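Local coordinates for NADPH-ferredoxin reductase FprA (Mycobacterium tuberculosis, PDB 1LQT), which transfers electrons between NADPH and ferredoxin by way of a bound FAD, and may supply electrons to P450 systems, at residues I123-V126 with D127-W131. Numbering follows the deposited sequence. Where two conformers were deposited one is given.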
ATOM      1  N   ILE A 123     -10.255   0.800 -13.313  1.00  9.65           N
ATOM      2  CA  ILE A 123      -9.928   0.190 -12.033  1.00  9.58           C
ATOM      3  C   ILE A 123      -9.042   1.111 -11.231  1.00  9.37           C
ATOM      4  O   ILE A 123      -8.526   2.082 -11.754  1.00  9.51           O
ATOM      5  CB  ILE A 123      -9.256  -1.200 -12.228  1.00 10.89           C
ATOM      6  CG1 ILE A 123      -7.907  -1.079 -12.927  1.00 11.23           C
ATOM      7  CG2 ILE A 123     -10.175  -2.124 -12.962  1.00 13.96           C
ATOM      8  CD1 ILE A 123      -7.198  -2.413 -13.096  1.00 13.36           C
ATOM      9  N   ALA A 124      -8.870   0.785  -9.955  1.00  9.70           N
ATOM     10  CA  ALA A 124      -7.927   1.481  -9.108  1.00  9.97           C
ATOM     11  C   ALA A 124      -6.592   0.797  -9.112  1.00  9.18           C
ATOM     12  O   ALA A 124      -6.478  -0.405  -9.305  1.00  9.65           O
ATOM     13  CB  ALA A 124      -8.436   1.563  -7.667  1.00 11.35           C
ATOM     14  N   ALA A 125      -5.559   1.558  -8.831  1.00  9.15           N
ATOM     15  CA  ALA A 125      -4.267   0.974  -8.618  1.00  8.97           C
ATOM     16  C   ALA A 125      -4.290  -0.032  -7.478  1.00  9.12           C
ATOM     17  O   ALA A 125      -3.603  -1.045  -7.533  1.00  8.85           O
ATOM     18  CB  ALA A 125      -3.191   2.029  -8.395  1.00  9.73           C
ATOM     19  N   VAL A 126      -5.070   0.246  -6.430  1.00  8.91           N
ATOM     20  CA  VAL A 126      -5.175  -0.741  -5.354  1.00  9.21           C
ATOM     21  C   VAL A 126      -5.468  -2.138  -5.939  1.00  8.68           C
ATOM     22  O   VAL A 126      -4.854  -3.132  -5.571  1.00  9.10           O
ATOM     23  CB  VAL A 126      -6.281  -0.356  -4.360  1.00  9.30           C
ATOM     24  CG1 VAL A 126      -6.409  -1.409  -3.280  1.00 10.09           C
ATOM     25  CG2 VAL A 126      -5.966   1.001  -3.736  1.00  9.71           C
ATOM     26  N   ASP A 127      -6.460  -2.206  -6.814  0.50  9.54           N
ATOM     27  CA  ASP A 127      -6.882  -3.473  -7.364  0.50  9.76           C
ATOM     28  C   ASP A 127      -5.873  -4.012  -8.388  0.50  9.50           C
ATOM     29  O   ASP A 127      -5.685  -5.214  -8.457  0.50  9.13           O
ATOM     30  CB  ASP A 127      -8.263  -3.390  -7.993  0.50  9.62           C
ATOM     31  CG  ASP A 127      -9.325  -2.985  -7.020  0.50 10.15           C
ATOM     32  OD1 ASP A 127      -9.259  -1.849  -6.457  0.50 11.87           O
ATOM     33  OD2 ASP A 127     -10.295  -3.735  -6.791  0.50 12.70           O
ATOM     34  N   PHE A 128      -5.254  -3.160  -9.198  1.00  9.41           N
ATOM     35  CA  PHE A 128      -4.276  -3.615 -10.161  1.00  9.03           C
ATOM     36  C   PHE A 128      -3.023  -4.154  -9.493  1.00  8.49           C
ATOM     37  O   PHE A 128      -2.539  -5.227  -9.842  1.00  8.54           O
ATOM     38  CB  PHE A 128      -3.948  -2.479 -11.139  1.00  9.61           C
ATOM     39  CG  PHE A 128      -3.041  -2.915 -12.252  1.00 10.19           C
ATOM     40  CD1 PHE A 128      -3.449  -3.839 -13.172  1.00 11.33           C
ATOM     41  CD2 PHE A 128      -1.784  -2.365 -12.390  1.00 10.19           C
ATOM     42  CE1 PHE A 128      -2.604  -4.248 -14.198  1.00 11.97           C
ATOM     43  CE2 PHE A 128      -0.963  -2.783 -13.416  1.00 10.21           C
ATOM     44  CZ  PHE A 128      -1.378  -3.717 -14.282  1.00 11.68           C
ATOM     45  N   VAL A 129      -2.502  -3.401  -8.539  1.00  8.40           N
ATOM     46  CA  VAL A 129      -1.364  -3.793  -7.744  1.00  8.31           C
ATOM     47  C   VAL A 129      -1.651  -5.075  -6.978  1.00  8.06           C
ATOM     48  O   VAL A 129      -0.843  -6.009  -6.942  1.00  8.18           O
ATOM     49  CB  VAL A 129      -0.954  -2.675  -6.775  1.00  8.66           C
ATOM     50  CG1 VAL A 129       0.144  -3.153  -5.827  1.00  9.56           C
ATOM     51  CG2 VAL A 129      -0.509  -1.412  -7.525  1.00  9.46           C
ATOM     52  N   GLY A 130      -2.793  -5.115  -6.297  1.00  8.33           N
ATOM     53  CA  GLY A 130      -3.136  -6.324  -5.584  1.00  8.32           C
ATOM     54  C   GLY A 130      -3.138  -7.530  -6.509  1.00  8.35           C
ATOM     55  O   GLY A 130      -2.676  -8.608  -6.159  1.00  8.83           O
ATOM     56  N   TRP A 131      -3.694  -7.341  -7.699  1.00  8.42           N
ATOM     57  CA  TRP A 131      -3.733  -8.415  -8.673  1.00  8.59           C
ATOM     58  C   TRP A 131      -2.328  -8.833  -9.125  1.00  8.38           C
ATOM     59  O   TRP A 131      -2.004 -10.019  -9.104  1.00  8.43           O
ATOM     60  CB  TRP A 131      -4.616  -7.989  -9.848  1.00  8.68           C
ATOM     61  CG  TRP A 131      -4.657  -8.953 -10.972  1.00  9.56           C
ATOM     62  CD1 TRP A 131      -5.341 -10.124 -11.051  1.00 10.45           C
ATOM     63  CD2 TRP A 131      -3.996  -8.802 -12.215  1.00 10.21           C
ATOM     64  NE1 TRP A 131      -5.153 -10.712 -12.277  1.00 11.52           N
ATOM     65  CE2 TRP A 131      -4.327  -9.910 -13.012  1.00 11.21           C
ATOM     66  CE3 TRP A 131      -3.185  -7.818 -12.752  1.00 11.08           C
ATOM     67  CZ2 TRP A 131      -3.840 -10.061 -14.319  1.00 12.56           C
ATOM     68  CZ3 TRP A 131      -2.712  -7.962 -14.034  1.00 12.92           C
ATOM     69  CH2 TRP A 131      -3.032  -9.066 -14.785  1.00 14.07           C
TER
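F128 N donates to A124 O at 3.0 Å, a bond that ties the first turn of helix 125-132 to the end of strand 122-124. A124, at the N-cap position, thus joins the helix through its carbonyl. Two further i to i+4 bonds continue the turn: V129 N to A125 O at 2.8 Å, and G130 N to V126 O at 3.0 Å. W131 N repeats the pattern on D127 O, so four successive amides are paired in this way.

Among the side chains, I123 reaches forward over the helix start. Its CG1 sits between the backbone N and the carbonyl carbon (chi1 65°), and the extended chain beyond it lays CD1 3.8 Å from F128 CB, near ring atom CD1. The F128 side chain also packs on V162 and L166 of helix 157-167. V129 CG2 comes 3.1 Å from A125 O and packs loosely on A125 CB at 4.4 Å.

D127 has two conformers; in one of them OD1 comes near A124 CB, a contact that is therefore doubtful.

Backbone hydrogen bonds from I123 and A125 to strand 317-320 fix the edge of the parallel sheet at the strand end and the first residue of the helix, while V129 touches the FAD. The whole is a direct strand-to-helix junction in the Rossmann-like NADP domain, its short helix following the sheet's edge strand and lining the flavin pocket with V129, with A125 against V158, a probable NADP(+)-binding residue.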